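Local structure of hypothetical protein XAC2396 (Xanthomonas axonopodis pv. citri, 2G3W) at residues Leu84-Asp88 and Ala111-Trp115; Asn128-Leu134 and Pro174-Pro180. The protein is of unknown function, but is built around a variation of the PD-(D/E)XK nuclease motif, so a nuclease-related role is possible though unproven. One frame throughout, in Å; residues are numbered along the deposited sequence.

In the fold
Contact 2 pairs strand 129-133 antiparallel with residues 174-180, the end of strand 168-176 and the chain beyond it; it is partly buried, its centre about 11 Å from that of the chain, and buries 682 Å². Contact 1, at the surface with its centre about 14 Å out, joins the loop after strand 78-84 to helix 110-123 and buries 229 Å². Contact 2 rests on backbone hydrogen bonds and a salt bridge, contact 1 on side-chain chemistry and a water. Their centres lie about 12 Å apart. Helix 110-123 leads into strand 129-133, and its Trp115 and Thr112, part of contact 1, also pack on that strand: Trp115 CZ3 on Val131 CG1 and Thr112 CG2 on Glu133 CD, both 3.7 Å.

Contact 1: residues Leu84-Asp88 and Ala111-Trp115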
loop_
_atom_site.group_PDB
_atom_site.type_symbol
_atom_site.label_atom_id
_atom_site.label_comp_id
_atom_site.label_asym_id
_atom_site.label_seq_id
_atom_site.Cartn_x
_atom_site.Cartn_y
_atom_site.Cartn_z
ATOM N N LEU A 84 -4.144 2.145 18.414
ATOM C CA LEU A 84 -2.910 1.390 18.295
ATOM C C LEU A 84 -3.223 -0.026 18.673
ATOM O O LEU A 84 -4.167 -0.285 19.440
ATOM C CB LEU A 84 -1.767 1.935 19.171
ATOM C CG LEU A 84 -1.611 3.475 19.106
ATOM C CD1 LEU A 84 -0.678 3.941 20.211
ATOM C CD2 LEU A 84 -1.140 3.929 17.743
ATOM N N GLY A 85 -2.455 -0.946 18.122
ATOM C CA GLY A 85 -2.602 -2.356 18.495
ATOM C C GLY A 85 -3.536 -3.145 17.607
ATOM O O GLY A 85 -3.591 -2.974 16.366
ATOM N N GLN A 86 -4.285 -4.030 18.262
ATOM C CA GLN A 86 -5.117 -4.977 17.591
ATOM C C GLN A 86 -6.525 -4.811 18.124
ATOM O O GLN A 86 -7.013 -5.719 18.837
ATOM C CB GLN A 86 -4.671 -6.381 17.996
ATOM C CG GLN A 86 -4.342 -7.247 16.867
ATOM C CD GLN A 86 -2.870 -7.475 16.811
ATOM O OE1 GLN A 86 -2.416 -8.532 17.243
ATOM N NE2 GLN A 86 -2.098 -6.486 16.316
ATOM N N PRO A 87 -7.197 -3.687 17.807
ATOM C CA PRO A 87 -8.572 -3.563 18.331
ATOM C C PRO A 87 -9.524 -4.667 17.910
ATOM O O PRO A 87 -9.450 -5.172 16.797
ATOM C CB PRO A 87 -9.051 -2.222 17.755
ATOM C CG PRO A 87 -8.116 -1.854 16.748
ATOM C CD PRO A 87 -6.805 -2.491 17.049
ATOM N N ASP A 88 -10.439 -5.032 18.799
ATOM C CA ASP A 88 -11.414 -6.028 18.447
ATOM C C ASP A 88 -12.393 -5.496 17.395
ATOM O O ASP A 88 -12.415 -4.294 17.074
ATOM C CB ASP A 88 -12.081 -6.640 19.701
ATOM C CG ASP A 88 -13.125 -5.719 20.366
ATOM O OD1 ASP A 88 -13.450 -4.617 19.870
ATOM O OD2 ASP A 88 -13.673 -6.147 21.389
ATOM N N ALA A 111 1.431 -11.980 15.764
ATOM C CA ALA A 111 0.052 -11.750 16.195
ATOM C C ALA A 111 -0.686 -10.810 15.239
ATOM O O ALA A 111 -1.874 -11.002 14.952
ATOM C CB ALA A 111 0.034 -11.175 17.596
ATOM N N THR A 112 0.003 -9.763 14.801
ATOM C CA THR A 112 -0.575 -8.787 13.898
ATOM C C THR A 112 -0.786 -9.344 12.480
ATOM O O THR A 112 -1.802 -9.052 11.859
ATOM C CB THR A 112 0.270 -7.510 13.849
ATOM O OG1 THR A 112 0.410 -6.971 15.175
ATOM C CG2 THR A 112 -0.382 -6.463 12.953
ATOM N N GLU A 113 0.160 -10.137 11.978
ATOM C CA GLU A 113 -0.044 -10.856 10.702
ATOM C C GLU A 113 -1.200 -11.865 10.786
ATOM O O GLU A 113 -2.042 -11.933 9.898
ATOM C CB GLU A 113 1.226 -11.592 10.274
ATOM C CG GLU A 113 0.999 -12.473 9.015
ATOM C CD GLU A 113 2.281 -13.009 8.435
ATOM O OE1 GLU A 113 2.958 -13.811 9.122
ATOM O OE2 GLU A 113 2.611 -12.623 7.293
ATOM N N THR A 114 -1.246 -12.639 11.860
ATOM C CA THR A 114 -2.351 -13.575 12.052
ATOM C C THR A 114 -3.711 -12.857 12.157
ATOM O O THR A 114 -4.679 -13.253 11.494
ATOM C CB THR A 114 -2.102 -14.494 13.236
ATOM O OG1 THR A 114 -2.004 -13.702 14.426
ATOM C CG2 THR A 114 -0.810 -15.239 13.018
ATOM N N TRP A 115 -3.757 -11.793 12.940
ATOM C CA TRP A 115 -4.925 -10.908 13.028
ATOM C C TRP A 115 -5.366 -10.424 11.625
ATOM O O TRP A 115 -6.531 -10.573 11.234
ATOM C CB TRP A 115 -4.625 -9.717 13.931
ATOM C CG TRP A 115 -5.710 -8.663 13.961
ATOM C CD1 TRP A 115 -6.846 -8.669 14.718
ATOM C CD2 TRP A 115 -5.715 -7.417 13.241
ATOM N NE1 TRP A 115 -7.578 -7.516 14.490
ATOM C CE2 TRP A 115 -6.906 -6.736 13.586
ATOM C CE3 TRP A 115 -4.858 -6.845 12.302
ATOM C CZ2 TRP A 115 -7.247 -5.495 13.045
ATOM C CZ3 TRP A 115 -5.204 -5.594 11.754
ATOM C CH2 TRP A 115 -6.392 -4.944 12.126
HETATM O O HOH W 1 -10.402 -6.704 15.056
#
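Gln86 reaches out of the loop that follows strand 78-84 and supplies most of the loop's side of the contact with helix 110-123. Its CA-to-CB bond runs sideways to the helix, but chi1 of -125° and chi2 of 109°, both between the usual wells, carry the amide across. There NE2 donates to Thr112 OG1 at 2.8 Å (145° at the hydrogen); Thr112 is an m rotamer, and its OG1 also accepts from Gly108 N, just before the helix. On the way, Gln86 CG lies over the face of Trp115, 3.7 Å from the centroid of its five-membered ring and 19° off the normal, a CH-pi contact. Trp115 takes a t rotamer that extends the indole toward the loop. Its NE1 is 3.8 Å from Pro87 O, and water 1 bridges them, donating to Pro87 O at 2.5 Å and accepting from Trp115 NE1 at 3.0 Å. Loop and helix are therefore joined through side-chain conformation and solvent rather than backbone pairing.

Contact 2: residues Asn128-Leu134 and Pro174-Pro180; sequences NLRVIEL and PMVRQAP
A classic beta bulge interrupts the antiparallel pairing of residues 128-134 and 174-180, whose end-to-end directions differ by 174°. Strand 129-133 is extended (phi -104 to -126°, psi 125 to 152°). Glu133 and Met175 (selenomethionine) form a hydrogen-bonded pair, with Glu133 N to Met175 O and Met175 N to Glu133 O both 2.8 Å. Ile132 and Val176 follow as a non-hydrogen-bonded pair, CA-CA 4.5 Å. Arg177 (phi/psi -75/-31) then turns the chain, so that Val131 O accepts from Arg177 N (2.8 Å, weak) and Gln178 N (3.3 Å), while Val131 N donates to Gln178 O at 2.9 Å. Val131, Glu133, Met175 and Gln178 point to one face, Ile132 and Val176 to the other. Arg177 (chi1 and chi2 m) salt-bridges through NH2 to Glu133 OE1 at 2.6 Å; its NH1 hydrogen-bonds to Tyr22 O of the second subunit. Water 2 links Leu129 O (2.7 Å) to Gln178 NE2 (2.8 Å); Gln178 OE1 bonds to Asn24 ND2 of that subunit. Two residues opposite one, shifting the register by one, define this bulge in the YaeQ mixed sheet.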
loop_
_atom_site.group_PDB
_atom_site.type_symbol
_atom_site.label_atom_id
_atom_site.label_comp_id
_atom_site.label_asym_id
_atom_site.label_seq_id
_atom_site.Cartn_x
_atom_site.Cartn_y
_atom_site.Cartn_z
ATOM N N ASN A 128 -13.498 3.524 4.801
ATOM C CA ASN A 128 -12.840 4.697 5.383
ATOM C C ASN A 128 -11.811 4.268 6.412
ATOM O O ASN A 128 -11.416 5.032 7.292
ATOM C CB ASN A 128 -13.872 5.643 6.002
ATOM C CG ASN A 128 -14.635 5.014 7.184
ATOM O OD1 ASN A 128 -14.885 3.809 7.213
ATOM N ND2 ASN A 128 -15.022 5.852 8.151
ATOM N N LEU A 129 -11.377 3.030 6.286
ATOM C CA LEU A 129 -10.427 2.439 7.208
ATOM C C LEU A 129 -9.037 2.378 6.600
ATOM O O LEU A 129 -8.879 2.021 5.442
ATOM C CB LEU A 129 -10.898 1.021 7.555
ATOM C CG LEU A 129 -9.983 0.134 8.416
ATOM C CD1 LEU A 129 -9.705 0.769 9.764
ATOM C CD2 LEU A 129 -10.695 -1.219 8.592
ATOM N N ARG A 130 -8.035 2.769 7.380
ATOM C CA ARG A 130 -6.628 2.580 7.030
ATOM C C ARG A 130 -5.990 1.614 8.037
ATOM O O ARG A 130 -6.092 1.816 9.250
ATOM C CB ARG A 130 -5.900 3.953 7.059
ATOM C CG ARG A 130 -4.405 3.889 6.737
ATOM C CD ARG A 130 -3.769 5.324 6.843
ATOM N NE ARG A 130 -4.364 6.154 5.805
ATOM C CZ ARG A 130 -4.010 6.146 4.520
ATOM N NH1 ARG A 130 -3.028 5.360 4.070
ATOM N NH2 ARG A 130 -4.657 6.908 3.682
ATOM N N VAL A 131 -5.364 0.543 7.566
ATOM C CA VAL A 131 -4.710 -0.385 8.471
ATOM C C VAL A 131 -3.254 -0.397 8.089
ATOM O O VAL A 131 -2.903 -0.571 6.903
ATOM C CB VAL A 131 -5.304 -1.844 8.415
ATOM C CG1 VAL A 131 -4.475 -2.793 9.372
ATOM C CG2 VAL A 131 -6.775 -1.836 8.814
ATOM N N ILE A 132 -2.403 -0.123 9.073
ATOM C CA ILE A 132 -0.967 -0.226 8.854
ATOM C C ILE A 132 -0.297 -1.152 9.867
ATOM O O ILE A 132 -0.795 -1.345 11.002
ATOM C CB ILE A 132 -0.253 1.134 8.803
ATOM C CG1 ILE A 132 -0.096 1.733 10.159
ATOM C CG2 ILE A 132 -0.933 2.163 7.803
ATOM C CD1 ILE A 132 1.065 2.667 10.181
ATOM N N GLU A 133 0.808 -1.756 9.436
ATOM C CA GLU A 133 1.567 -2.639 10.318
ATOM C C GLU A 133 3.015 -2.162 10.361
ATOM O O GLU A 133 3.616 -1.897 9.312
ATOM C CB GLU A 133 1.539 -4.083 9.844
ATOM C CG GLU A 133 2.518 -4.903 10.665
ATOM C CD GLU A 133 2.355 -6.381 10.509
ATOM O OE1 GLU A 133 1.477 -6.816 9.737
ATOM O OE2 GLU A 133 3.096 -7.127 11.194
ATOM N N LEU A 134 3.542 -2.069 11.581
ATOM C CA LEU A 134 4.939 -1.743 11.813
ATOM C C LEU A 134 5.682 -2.989 12.288
ATOM O O LEU A 134 5.159 -3.756 13.081
ATOM C CB LEU A 134 5.019 -0.687 12.904
ATOM C CG LEU A 134 4.105 0.525 12.745
ATOM C CD1 LEU A 134 4.228 1.477 13.994
ATOM C CD2 LEU A 134 4.416 1.265 11.428
ATOM N N PRO A 174 6.411 1.396 7.110
ATOM C CA PRO A 174 5.083 0.911 7.508
ATOM C C PRO A 174 4.421 0.151 6.377
ATOM O O PRO A 174 4.575 0.516 5.206
ATOM C CB PRO A 174 4.326 2.184 7.845
ATOM C CG PRO A 174 5.466 3.187 8.232
ATOM C CD PRO A 174 6.529 2.856 7.236
HETATM N N MSE A 175 3.766 -0.945 6.711
HETATM C CA MSE A 175 3.090 -1.727 5.703
HETATM C C MSE A 175 1.599 -1.337 5.664
HETATM O O MSE A 175 0.907 -1.421 6.650
HETATM C CB MSE A 175 3.337 -3.248 5.903
HETATM C CG MSE A 175 2.348 -4.148 5.166
HETATM SE SE MSE A 175 2.574 -4.070 3.237
HETATM C CE MSE A 175 0.870 -5.053 2.768
ATOM N N VAL A 176 1.121 -0.908 4.502
ATOM C CA VAL A 176 -0.280 -0.520 4.389
ATOM C C VAL A 176 -1.133 -1.752 4.004
ATOM O O VAL A 176 -1.079 -2.212 2.867
ATOM C CB VAL A 176 -0.453 0.618 3.390
ATOM C CG1 VAL A 176 -1.903 1.065 3.350
ATOM C CG2 VAL A 176 0.470 1.810 3.782
ATOM N N ARG A 177 -1.861 -2.309 4.969
ATOM C CA ARG A 177 -2.789 -3.407 4.722
ATOM C C ARG A 177 -4.074 -2.953 4.042
ATOM O O ARG A 177 -4.696 -3.707 3.333
ATOM C CB ARG A 177 -3.157 -4.086 6.056
ATOM C CG ARG A 177 -1.955 -4.635 6.840
ATOM C CD ARG A 177 -1.436 -5.909 6.216
ATOM N NE ARG A 177 -0.484 -6.621 7.099
ATOM C CZ ARG A 177 0.294 -7.621 6.692
ATOM N NH1 ARG A 177 0.249 -8.021 5.426
ATOM N NH2 ARG A 177 1.124 -8.234 7.538
ATOM N N GLN A 178 -4.512 -1.730 4.307
ATOM C CA GLN A 178 -5.746 -1.232 3.708
ATOM C C GLN A 178 -5.686 0.276 3.747
ATOM O O GLN A 178 -5.182 0.807 4.714
ATOM C CB GLN A 178 -6.952 -1.709 4.523
ATOM C CG GLN A 178 -8.291 -1.460 3.805
ATOM C CD GLN A 178 -9.465 -2.242 4.372
ATOM O OE1 GLN A 178 -9.338 -3.417 4.669
ATOM N NE2 GLN A 178 -10.630 -1.594 4.467
ATOM N N ALA A 179 -6.169 0.962 2.710
ATOM C CA ALA A 179 -6.266 2.423 2.758
ATOM C C ALA A 179 -7.602 2.847 2.162
ATOM O O ALA A 179 -8.102 2.155 1.279
ATOM C CB ALA A 179 -5.094 3.062 2.001
ATOM N N PRO A 180 -8.206 3.963 2.648
ATOM C CA PRO A 180 -9.435 4.474 2.015
ATOM C C PRO A 180 -9.286 4.744 0.510
ATOM O O PRO A 180 -8.216 5.140 0.059
ATOM C CB PRO A 180 -9.699 5.815 2.727
ATOM C CG PRO A 180 -8.903 5.799 3.971
ATOM C CD PRO A 180 -7.811 4.742 3.839
HETATM O O HOH W 2 -10.902 1.128 3.891
#